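Local coordinates for putative gdp-fucose protein o-fucosyltransferase 1 (Caenorhabditis elegans, PDB 3ZY2) that belongs to the protein O-fucosyltransferase family of the GT-B clan and holds guanosine-5'-diphosphate in a pocket to which both its N-terminal and C-terminal parts contribute, at residues A[186-191]-A[340-345]; A[282-287]-A[316-321]; A[295-300]-A[304-309]. All blocks are in the same frame, centred on the assembly; numbering follows the deposited sequence.

Contacts 2 and 3 and helix 335-346 belong to the half of the chain built on the parallel sheet that holds strands 282-287 and 307-308; contact 1 joins that helix to the loop 186-191. Along the sequence contact 3 is nested inside the loop closed by contact 2, and contact 2 inside that of contact 1. Centres of contacts 1 and 2 are about 16 Å apart, those of 2 and 3 about 14 Å, those of 1 and 3 about 29 Å. Leu319 packing on Val340 joins the first pair, strand pairing the second. Contact 2 brings sheet and helix to the GDP pocket, contact 1 lies where the two halves meet, and contact 3 builds the sheet edge.

Contact 1 (A[186-191]-A[340-345]); sequences SIQKYL and VKRERD
Gln188 reaches from the 3-10 turn of 186-190 to helix 335-346 and lies across the side chain of Arg342 at roughly a right angle. Gln188 CB already touches, 3.6 Å from Arg342 CB. Gln188 CG follows with the same aliphatic neighbour and also sits over the helix backbone, 3.7 Å from Glu343 N. With CG anti to the backbone N (chi1 -168°) and a bend at chi2, the amide is carried past the helix surface to the guanidinium. There Gln188 OE1 takes two bonds from one side of that group, 2.8 Å from Arg342 NE and 2.9 Å from Arg342 NH2. The amide and guanidinium planes are only 16° apart, and OE1 lies in the guanidinium plane. The NE bond falls on a lone pair in the carbonyl plane; the NH2 bond comes more nearly end-on to the C=O. This double grip limits rotation of both groups. The other branch, Gln188 NE2, donates to a water at 2.9 Å, which in turn donates to Leu191 O and to Glu343 OE1, so a solvent molecule ties the turn to the helix a second time. Glu343 OE1 is also bound by Trp193.

Arg342 NH1 forms a salt bridge with Asp25, and its side chain packs on Val24 and Leu28 of helix 20-37. The arginine is therefore a shared, buried anchor where a helix of the C-terminal sheet meets the linking loop and the first helix of the N-terminal sheet, at the junction of two Rossmann-like halves characteristic of GT-B proteins.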
loop_
_atom_site.group_PDB
_atom_site.type_symbol
_atom_site.label_atom_id
_atom_site.label_comp_id
_atom_site.label_asym_id
_atom_site.label_seq_id
_atom_site.Cartn_x
_atom_site.Cartn_y
_atom_site.Cartn_z
ATOM N N SER A 186 -5.871 -15.985 -19.071
ATOM C CA SER A 186 -6.050 -16.114 -20.511
ATOM C C SER A 186 -5.529 -14.939 -21.328
ATOM O O SER A 186 -5.305 -15.076 -22.520
ATOM C CB SER A 186 -7.529 -16.385 -20.831
ATOM O OG SER A 186 -8.302 -15.265 -20.464
ATOM N N ILE A 187 -5.291 -13.789 -20.684
ATOM C CA ILE A 187 -4.730 -12.642 -21.388
ATOM C C ILE A 187 -3.312 -12.940 -21.915
ATOM O O ILE A 187 -2.860 -12.289 -22.851
ATOM C CB ILE A 187 -4.821 -11.361 -20.499
ATOM C CG1 ILE A 187 -6.298 -11.093 -20.205
ATOM C CG2 ILE A 187 -4.162 -10.117 -21.173
ATOM C CD1 ILE A 187 -6.530 -9.931 -19.231
ATOM N N GLN A 188 -2.636 -13.953 -21.353
ATOM C CA GLN A 188 -1.329 -14.349 -21.864
ATOM C C GLN A 188 -1.380 -14.710 -23.360
ATOM O O GLN A 188 -0.373 -14.618 -24.061
ATOM C CB GLN A 188 -0.789 -15.516 -21.041
ATOM C CG GLN A 188 0.701 -15.838 -21.302
ATOM C CD GLN A 188 1.675 -14.996 -20.476
ATOM O OE1 GLN A 188 1.504 -14.820 -19.268
ATOM N NE2 GLN A 188 2.727 -14.488 -21.125
ATOM N N LYS A 189 -2.576 -15.064 -23.852
ATOM C CA LYS A 189 -2.777 -15.332 -25.296
ATOM C C LYS A 189 -2.240 -14.167 -26.159
ATOM O O LYS A 189 -1.718 -14.363 -27.268
ATOM C CB LYS A 189 -4.272 -15.572 -25.572
ATOM C CG LYS A 189 -4.630 -15.647 -27.031
ATOM C CD LYS A 189 -6.124 -15.884 -27.192
ATOM C CE LYS A 189 -6.651 -15.264 -28.478
ATOM N NZ LYS A 189 -6.024 -15.836 -29.705
ATOM N N TYR A 190 -2.336 -12.957 -25.604
ATOM C CA TYR A 190 -2.031 -11.733 -26.331
ATOM C C TYR A 190 -0.620 -11.245 -26.107
ATOM O O TYR A 190 -0.258 -10.183 -26.607
ATOM C CB TYR A 190 -3.045 -10.630 -25.979
ATOM C CG TYR A 190 -4.459 -11.060 -26.247
ATOM C CD1 TYR A 190 -4.953 -11.049 -27.532
ATOM C CD2 TYR A 190 -5.273 -11.503 -25.217
ATOM C CE1 TYR A 190 -6.257 -11.457 -27.804
ATOM C CE2 TYR A 190 -6.580 -11.897 -25.464
ATOM C CZ TYR A 190 -7.048 -11.877 -26.764
ATOM O OH TYR A 190 -8.339 -12.272 -27.019
ATOM N N LEU A 191 0.174 -12.031 -25.390
ATOM C CA LEU A 191 1.623 -11.740 -25.259
ATOM C C LEU A 191 2.380 -12.748 -26.109
ATOM O O LEU A 191 2.593 -13.896 -25.704
ATOM C CB LEU A 191 2.087 -11.790 -23.798
ATOM C CG LEU A 191 1.372 -10.824 -22.837
ATOM C CD1 LEU A 191 2.025 -10.832 -21.481
ATOM C CD2 LEU A 191 1.256 -9.394 -23.340
ATOM N N VAL A 340 5.136 -19.640 -18.755
ATOM C CA VAL A 340 5.144 -20.751 -19.709
ATOM C C VAL A 340 3.807 -21.497 -19.661
ATOM O O VAL A 340 3.239 -21.810 -20.707
ATOM C CB VAL A 340 6.258 -21.764 -19.432
ATOM C CG1 VAL A 340 6.264 -22.838 -20.523
ATOM C CG2 VAL A 340 7.618 -21.097 -19.376
ATOM N N LYS A 341 3.333 -21.808 -18.457
ATOM C CA LYS A 341 2.062 -22.526 -18.292
ATOM C C LYS A 341 0.925 -21.783 -18.994
ATOM O O LYS A 341 0.167 -22.402 -19.761
ATOM C CB LYS A 341 1.736 -22.690 -16.795
ATOM C CG LYS A 341 0.407 -23.385 -16.512
ATOM C CD LYS A 341 0.381 -24.775 -17.161
ATOM C CE LYS A 341 -0.691 -25.699 -16.578
ATOM N NZ LYS A 341 -2.080 -25.123 -16.631
ATOM N N ARG A 342 0.811 -20.472 -18.769
ATOM C CA ARG A 342 -0.247 -19.681 -19.412
ATOM C C ARG A 342 -0.112 -19.609 -20.934
ATOM O O ARG A 342 -1.125 -19.637 -21.660
ATOM C CB ARG A 342 -0.284 -18.262 -18.832
ATOM C CG ARG A 342 -0.680 -18.240 -17.363
ATOM C CD ARG A 342 -0.885 -16.812 -16.846
ATOM N NE ARG A 342 0.292 -15.969 -17.058
ATOM C CZ ARG A 342 1.050 -15.484 -16.081
ATOM N NH1 ARG A 342 0.788 -15.762 -14.807
ATOM N NH2 ARG A 342 2.062 -14.686 -16.389
ATOM N N GLU A 343 1.124 -19.508 -21.411
ATOM C CA GLU A 343 1.342 -19.468 -22.850
ATOM C C GLU A 343 0.904 -20.797 -23.456
ATOM O O GLU A 343 0.181 -20.843 -24.470
ATOM C CB GLU A 343 2.810 -19.153 -23.174
ATOM C CG GLU A 343 3.030 -19.135 -24.702
ATOM C CD GLU A 343 4.378 -18.582 -25.131
ATOM O OE1 GLU A 343 5.018 -17.918 -24.303
ATOM O OE2 GLU A 343 4.751 -18.782 -26.309
ATOM N N ARG A 344 1.308 -21.879 -22.817
ATOM C CA ARG A 344 0.947 -23.208 -23.316
ATOM C C ARG A 344 -0.549 -23.451 -23.236
ATOM O O ARG A 344 -1.125 -24.092 -24.117
ATOM C CB ARG A 344 1.718 -24.285 -22.571
ATOM C CG ARG A 344 3.217 -24.182 -22.866
ATOM C CD ARG A 344 3.999 -25.280 -22.109
ATOM N NE ARG A 344 3.709 -26.643 -22.613
ATOM C CZ ARG A 344 4.226 -27.152 -23.729
ATOM N NH1 ARG A 344 5.070 -26.429 -24.468
ATOM N NH2 ARG A 344 3.901 -28.391 -24.116
ATOM N N ASP A 345 -1.187 -22.901 -22.215
ATOM C CA ASP A 345 -2.635 -23.056 -22.085
ATOM C C ASP A 345 -3.423 -22.236 -23.101
ATOM O O ASP A 345 -4.501 -22.666 -23.530
ATOM C CB ASP A 345 -3.040 -22.589 -20.702
ATOM C CG ASP A 345 -2.741 -23.607 -19.606
ATOM O OD1 ASP A 345 -2.410 -24.785 -19.898
ATOM O OD2 ASP A 345 -2.906 -23.219 -18.423
HETATM O O HOH W 1 3.678 -15.415 -23.663
#

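Contact 2 (A[282-287]-A[316-321]); sequences SVFVAS and YTSLAI. With GDP (guanosine-5'-diphosphate), chain C.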
loop_
_atom_site.group_PDB
_atom_site.type_symbol
_atom_site.label_atom_id
_atom_site.label_comp_id
_atom_site.label_asym_id
_atom_site.label_seq_id
_atom_site.Cartn_x
_atom_site.Cartn_y
_atom_site.Cartn_z
ATOM N N SER A 282 15.105 -35.527 -26.809
ATOM C CA SER A 282 16.001 -34.579 -26.183
ATOM C C SER A 282 15.294 -33.894 -25.023
ATOM O O SER A 282 14.055 -33.977 -24.886
ATOM C CB SER A 282 16.475 -33.526 -27.204
ATOM O OG SER A 282 15.420 -32.653 -27.576
ATOM N N VAL A 283 16.098 -33.213 -24.202
ATOM C CA VAL A 283 15.611 -32.424 -23.074
ATOM C C VAL A 283 16.235 -31.028 -23.143
ATOM O O VAL A 283 17.419 -30.876 -23.475
ATOM C CB VAL A 283 15.940 -33.116 -21.707
ATOM C CG1 VAL A 283 15.655 -32.164 -20.528
ATOM C CG2 VAL A 283 15.155 -34.428 -21.577
ATOM N N PHE A 284 15.409 -30.024 -22.885
ATOM C CA PHE A 284 15.877 -28.655 -22.741
ATOM C C PHE A 284 15.771 -28.246 -21.284
ATOM O O PHE A 284 14.741 -28.472 -20.639
ATOM C CB PHE A 284 15.036 -27.708 -23.594
ATOM C CG PHE A 284 15.389 -26.263 -23.396
ATOM C CD1 PHE A 284 16.603 -25.743 -23.888
ATOM C CD2 PHE A 284 14.524 -25.422 -22.700
ATOM C CE1 PHE A 284 16.929 -24.396 -23.729
ATOM C CE2 PHE A 284 14.847 -24.063 -22.529
ATOM C CZ PHE A 284 16.074 -23.565 -23.034
ATOM N N VAL A 285 16.817 -27.596 -20.781
ATOM C CA VAL A 285 16.800 -27.095 -19.403
ATOM C C VAL A 285 16.992 -25.578 -19.371
ATOM O O VAL A 285 17.994 -25.050 -19.901
ATOM C CB VAL A 285 17.949 -27.707 -18.567
ATOM C CG1 VAL A 285 17.930 -27.148 -17.122
ATOM C CG2 VAL A 285 17.906 -29.241 -18.566
ATOM N N ALA A 286 16.048 -24.905 -18.716
ATOM C CA ALA A 286 16.183 -23.477 -18.375
ATOM C C ALA A 286 16.382 -23.413 -16.867
ATOM O O ALA A 286 15.665 -24.052 -16.118
ATOM C CB ALA A 286 14.917 -22.697 -18.769
ATOM N N SER A 287 17.397 -22.672 -16.427
ATOM C CA SER A 287 17.656 -22.524 -15.000
ATOM C C SER A 287 18.202 -21.133 -14.694
ATOM O O SER A 287 18.848 -20.511 -15.537
ATOM C CB SER A 287 18.633 -23.605 -14.508
ATOM O OG SER A 287 18.771 -23.512 -13.082
ATOM N N TYR A 316 14.463 -14.789 -21.885
ATOM C CA TYR A 316 13.262 -14.644 -22.713
ATOM C C TYR A 316 13.212 -15.734 -23.762
ATOM O O TYR A 316 12.145 -16.327 -24.005
ATOM C CB TYR A 316 13.185 -13.245 -23.338
ATOM C CG TYR A 316 13.431 -12.159 -22.324
ATOM C CD1 TYR A 316 12.466 -11.852 -21.343
ATOM C CD2 TYR A 316 14.651 -11.455 -22.306
ATOM C CE1 TYR A 316 12.703 -10.856 -20.369
ATOM C CE2 TYR A 316 14.882 -10.453 -21.335
ATOM C CZ TYR A 316 13.901 -10.166 -20.376
ATOM O OH TYR A 316 14.074 -9.190 -19.395
ATOM N N THR A 317 14.359 -16.013 -24.355
ATOM C CA THR A 317 14.454 -17.080 -25.343
ATOM C C THR A 317 14.189 -18.413 -24.643
ATOM O O THR A 317 13.504 -19.269 -25.208
ATOM C CB THR A 317 15.785 -17.079 -26.101
ATOM O OG1 THR A 317 15.941 -15.800 -26.751
ATOM C CG2 THR A 317 15.804 -18.176 -27.158
ATOM N N SER A 318 14.624 -18.555 -23.392
ATOM C CA SER A 318 14.288 -19.779 -22.628
ATOM C C SER A 318 12.786 -19.922 -22.458
ATOM O O SER A 318 12.251 -21.009 -22.647
ATOM C CB SER A 318 14.975 -19.838 -21.262
ATOM O OG SER A 318 16.364 -20.104 -21.423
ATOM N N LEU A 319 12.105 -18.846 -22.065
ATOM C CA LEU A 319 10.644 -18.910 -21.954
ATOM C C LEU A 319 9.995 -19.325 -23.284
ATOM O O LEU A 319 9.051 -20.148 -23.319
ATOM C CB LEU A 319 10.088 -17.538 -21.512
ATOM C CG LEU A 319 10.377 -17.191 -20.038
ATOM C CD1 LEU A 319 10.115 -15.720 -19.838
ATOM C CD2 LEU A 319 9.505 -18.009 -19.080
ATOM N N ALA A 320 10.466 -18.725 -24.378
ATOM C CA ALA A 320 9.914 -19.016 -25.690
ATOM C C ALA A 320 10.120 -20.488 -26.061
ATOM O O ALA A 320 9.195 -21.140 -26.559
ATOM C CB ALA A 320 10.540 -18.089 -26.735
ATOM N N ILE A 321 11.322 -21.008 -25.813
ATOM C CA ILE A 321 11.617 -22.427 -26.098
ATOM C C ILE A 321 10.700 -23.333 -25.293
ATOM O O ILE A 321 10.156 -24.287 -25.810
ATOM C CB ILE A 321 13.103 -22.763 -25.841
ATOM C CG1 ILE A 321 13.990 -22.058 -26.885
ATOM C CG2 ILE A 321 13.358 -24.295 -25.881
ATOM C CD1 ILE A 321 15.433 -22.005 -26.496
HETATM P PB GDP C . 9.951 -16.242 -9.586
HETATM O O1B GDP C . 10.538 -17.424 -10.265
HETATM O O2B GDP C . 8.449 -15.877 -9.366
HETATM O O3B GDP C . 11.039 -15.250 -8.847
HETATM O O3A GDP C . 10.210 -15.496 -11.114
HETATM P PA GDP C . 10.574 -13.840 -11.386
HETATM O O1A GDP C . 10.705 -14.244 -13.077
HETATM O O2A GDP C . 9.820 -12.847 -10.925
HETATM O "O5'" GDP C . 12.096 -14.058 -10.464
HETATM C "C5'" GDP C . 12.632 -14.827 -11.352
HETATM C "C4'" GDP C . 13.868 -14.711 -11.870
HETATM O "O4'" GDP C . 15.106 -15.278 -11.718
HETATM C "C3'" GDP C . 13.586 -14.617 -13.226
HETATM O "O3'" GDP C . 13.205 -13.204 -14.161
HETATM C "C2'" GDP C . 15.459 -14.606 -14.369
HETATM O "O2'" GDP C . 15.885 -13.331 -14.179
HETATM C "C1'" GDP C . 15.875 -15.586 -13.285
HETATM N N9 GDP C . 15.470 -16.740 -13.679
HETATM C C8 GDP C . 14.234 -17.816 -12.874
HETATM N N7 GDP C . 14.458 -18.637 -13.850
HETATM C C5 GDP C . 15.226 -18.595 -14.867
HETATM C C6 GDP C . 15.829 -19.357 -16.309
HETATM O O6 GDP C . 15.290 -20.360 -16.400
HETATM N N1 GDP C . 16.544 -18.664 -16.718
HETATM C C2 GDP C . 17.131 -17.572 -16.624
HETATM N N2 GDP C . 17.818 -17.089 -17.162
HETATM N N3 GDP C . 16.910 -16.525 -15.467
HETATM C C4 GDP C . 15.918 -17.179 -14.647
#
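Ile321 lays its CG2 methyl over one face of the Phe284 ring, 3.6 Å from the ring centroid and 14° off the normal, a CH-pi contact close to the middle of the ring. The methyl gets there because CG2 is the branch anti to the backbone N, while CG1 stays beside that nitrogen and sends Ile321 CD1 toward the far rim, 3.9 Å from Phe284 CZ. The Phe284 ring itself is thrown off strand 282-287 toward helix 315-324 with CG anti to its own nitrogen (chi1 175°). At the ring edge, near its plane, Ser318 OG stands 3.8 Å from Phe284 CZ. Two residues further along the strand, Ala286 CB meets Ser318 CB at 3.8 Å, and here the strand and helix backbones are at their nearest.

Ala286 also faces the bound nucleotide: Ala286 CB is 3.3 Å from O6 of GDP, and the next residue brings Ser287 N to 3.1 Å from the same O6. Further out, Phe213 of the neighbouring strand packs on Phe284, while Ala201 and Phe204 of helix 195-208 pack on Ile321. The hydroxyl of Ser318 is hydrogen-bonded to Asp313 OD1 and to Gln310 OE1, and Ser287 N to Asp313 OD2; Asp313 OD1 in addition bonds GDP.

The short segments' N-to-C directions are 141° apart, so the helix runs roughly antiparallel to the strand, as in alpha/beta folds. The chemistry across them is mainly apolar, with no hydrogen bond between the segments. The Ser318 hydroxyl and the Ser287 backbone N turn to Asp313 instead, consistent with the packing helping to place Ser318 OG, which with Ser287 N holds the two oxygens of a carboxylate that lines the GDP pocket.

Contact 3 (A[295-300]-A[304-309]); sequences EINEAL and EIEAHR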
loop_
_atom_site.group_PDB
_atom_site.type_symbol
_atom_site.label_atom_id
_atom_site.label_comp_id
_atom_site.label_asym_id
_atom_site.label_seq_id
_atom_site.Cartn_x
_atom_site.Cartn_y
_atom_site.Cartn_z
ATOM N N GLU A 295 24.477 -34.155 -14.660
ATOM C CA GLU A 295 23.665 -35.081 -13.857
ATOM C C GLU A 295 22.472 -35.620 -14.663
ATOM O O GLU A 295 22.169 -36.816 -14.627
ATOM C CB GLU A 295 23.173 -34.434 -12.549
ATOM C CG GLU A 295 24.267 -34.044 -11.555
ATOM C CD GLU A 295 24.788 -32.620 -11.744
ATOM O OE1 GLU A 295 24.691 -32.044 -12.856
ATOM O OE2 GLU A 295 25.314 -32.068 -10.753
ATOM N N ILE A 296 21.802 -34.739 -15.405
ATOM C CA ILE A 296 20.686 -35.188 -16.225
ATOM C C ILE A 296 21.173 -36.113 -17.337
ATOM O O ILE A 296 20.555 -37.138 -17.597
ATOM C CB ILE A 296 19.861 -34.015 -16.784
ATOM C CG1 ILE A 296 19.185 -33.278 -15.626
ATOM C CG2 ILE A 296 18.793 -34.504 -17.773
ATOM C CD1 ILE A 296 18.710 -31.882 -16.013
ATOM N N ASN A 297 22.283 -35.744 -17.978
ATOM C CA ASN A 297 22.866 -36.599 -19.015
ATOM C C ASN A 297 23.188 -38.014 -18.552
ATOM O O ASN A 297 22.920 -38.969 -19.278
ATOM C CB ASN A 297 24.091 -35.938 -19.657
ATOM C CG ASN A 297 23.696 -34.905 -20.687
ATOM O OD1 ASN A 297 22.530 -34.847 -21.094
ATOM N ND2 ASN A 297 24.651 -34.086 -21.115
ATOM N N GLU A 298 23.729 -38.146 -17.337
ATOM C CA GLU A 298 23.988 -39.464 -16.760
ATOM C C GLU A 298 22.667 -40.222 -16.630
ATOM O O GLU A 298 22.571 -41.378 -17.030
ATOM C CB GLU A 298 24.677 -39.331 -15.389
ATOM C CG GLU A 298 25.045 -40.656 -14.709
ATOM C CD GLU A 298 26.138 -41.435 -15.446
ATOM O OE1 GLU A 298 26.832 -40.848 -16.311
ATOM O OE2 GLU A 298 26.305 -42.640 -15.147
ATOM N N ALA A 299 21.644 -39.551 -16.105
ATOM C CA ALA A 299 20.349 -40.184 -15.891
ATOM C C ALA A 299 19.648 -40.596 -17.194
ATOM O O ALA A 299 18.860 -41.553 -17.215
ATOM C CB ALA A 299 19.449 -39.288 -15.030
ATOM N N LEU A 300 19.954 -39.877 -18.276
ATOM C CA LEU A 300 19.363 -40.138 -19.599
ATOM C C LEU A 300 20.118 -41.132 -20.473
ATOM O O LEU A 300 19.628 -41.498 -21.544
ATOM C CB LEU A 300 19.223 -38.832 -20.362
ATOM C CG LEU A 300 18.220 -37.852 -19.785
ATOM C CD1 LEU A 300 18.222 -36.547 -20.616
ATOM C CD2 LEU A 300 16.810 -38.485 -19.686
ATOM N N GLU A 304 19.734 -42.829 -24.430
ATOM C CA GLU A 304 20.652 -42.332 -25.471
ATOM C C GLU A 304 20.159 -40.989 -26.012
ATOM O O GLU A 304 20.091 -40.758 -27.230
ATOM C CB GLU A 304 20.850 -43.365 -26.584
ATOM C CG GLU A 304 21.529 -44.656 -26.124
ATOM C CD GLU A 304 21.955 -45.537 -27.299
ATOM O OE1 GLU A 304 21.296 -45.499 -28.368
ATOM O OE2 GLU A 304 22.953 -46.262 -27.152
ATOM N N ILE A 305 19.787 -40.108 -25.087
ATOM C CA ILE A 305 19.473 -38.724 -25.428
ATOM C C ILE A 305 20.178 -37.815 -24.443
ATOM O O ILE A 305 20.697 -38.306 -23.429
ATOM C CB ILE A 305 17.941 -38.441 -25.431
ATOM C CG1 ILE A 305 17.335 -38.548 -24.042
ATOM C CG2 ILE A 305 17.225 -39.349 -26.416
ATOM C CD1 ILE A 305 16.024 -37.828 -23.943
ATOM N N GLU A 306 20.193 -36.509 -24.737
ATOM C CA GLU A 306 20.890 -35.535 -23.884
ATOM C C GLU A 306 20.022 -34.347 -23.546
ATOM O O GLU A 306 19.035 -34.069 -24.237
ATOM C CB GLU A 306 22.195 -35.049 -24.537
ATOM C CG GLU A 306 23.297 -36.106 -24.530
ATOM C CD GLU A 306 24.673 -35.570 -24.941
ATOM O OE1 GLU A 306 24.774 -34.469 -25.536
ATOM O OE2 GLU A 306 25.670 -36.269 -24.657
ATOM N N ALA A 307 20.398 -33.690 -22.449
ATOM C CA ALA A 307 19.846 -32.410 -22.044
ATOM C C ALA A 307 20.737 -31.315 -22.606
ATOM O O ALA A 307 21.973 -31.471 -22.701
ATOM C CB ALA A 307 19.811 -32.324 -20.556
ATOM N N HIS A 308 20.105 -30.211 -22.957
ATOM C CA HIS A 308 20.778 -29.089 -23.593
ATOM C C HIS A 308 20.310 -27.796 -22.947
ATOM O O HIS A 308 19.162 -27.680 -22.508
ATOM C CB HIS A 308 20.440 -29.033 -25.091
ATOM C CG HIS A 308 20.763 -30.277 -25.849
ATOM N ND1 HIS A 308 19.939 -31.381 -25.858
ATOM C CD2 HIS A 308 21.807 -30.579 -26.654
ATOM C CE1 HIS A 308 20.472 -32.314 -26.628
ATOM N NE2 HIS A 308 21.599 -31.848 -27.126
ATOM N N ARG A 309 21.216 -26.815 -22.902
ATOM C CA ARG A 309 20.900 -25.502 -22.374
ATOM C C ARG A 309 21.476 -24.459 -23.313
ATOM O O ARG A 309 22.358 -24.774 -24.128
ATOM C CB ARG A 309 21.555 -25.322 -21.009
ATOM C CG ARG A 309 23.056 -25.593 -21.027
ATOM C CD ARG A 309 23.732 -24.967 -19.814
ATOM N NE ARG A 309 23.615 -23.508 -19.835
ATOM C CZ ARG A 309 24.268 -22.693 -19.008
ATOM N NH1 ARG A 309 25.074 -23.186 -18.072
ATOM N NH2 ARG A 309 24.108 -21.378 -19.121
HETATM O O HOH W 2 22.960 -38.916 -21.989
HETATM O O HOH W 3 24.380 -32.026 -23.545
#
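Ile296 starts the packing of helix 293-300 on strand 307-308, the last two elements of a beta-alpha-beta unit that opens with strand 282-287. Ile296 CG2 rests 3.7 Å from Ala307 CB, and Val285 of the neighbouring strand 282-287 and Leu268 and Ile271 of helix 264-278 pack around the isoleucine.

Asn297 comes next and supplies the polar hold. Turned with CG beside its own backbone N (chi1 -80°), it presents Asn297 OD1 in the carbonyl plane to Ala307 N, a nearly straight bond of 2.8 Å and 170°. The amide stacks on the carboxylate of Glu306, the planes 22° apart, and Asn297 OD1 passes 3.5 Å from Glu306 CB. A water accepts from Asn297 ND2 and donates to both Glu306 OE1 and Ala307 O, linking the ND2 branch to both. Asn297 O takes part too, through a second water that also donates to Ile305 O.

Leu300 closes the helical side. Leu300 CD1 lies against Ile305 CG1 at 4.1 Å, with Val275 of helix 264-278 touching both residues, while Leu300 CB sits only 3.4 Å from the carbonyl oxygen of Ile305.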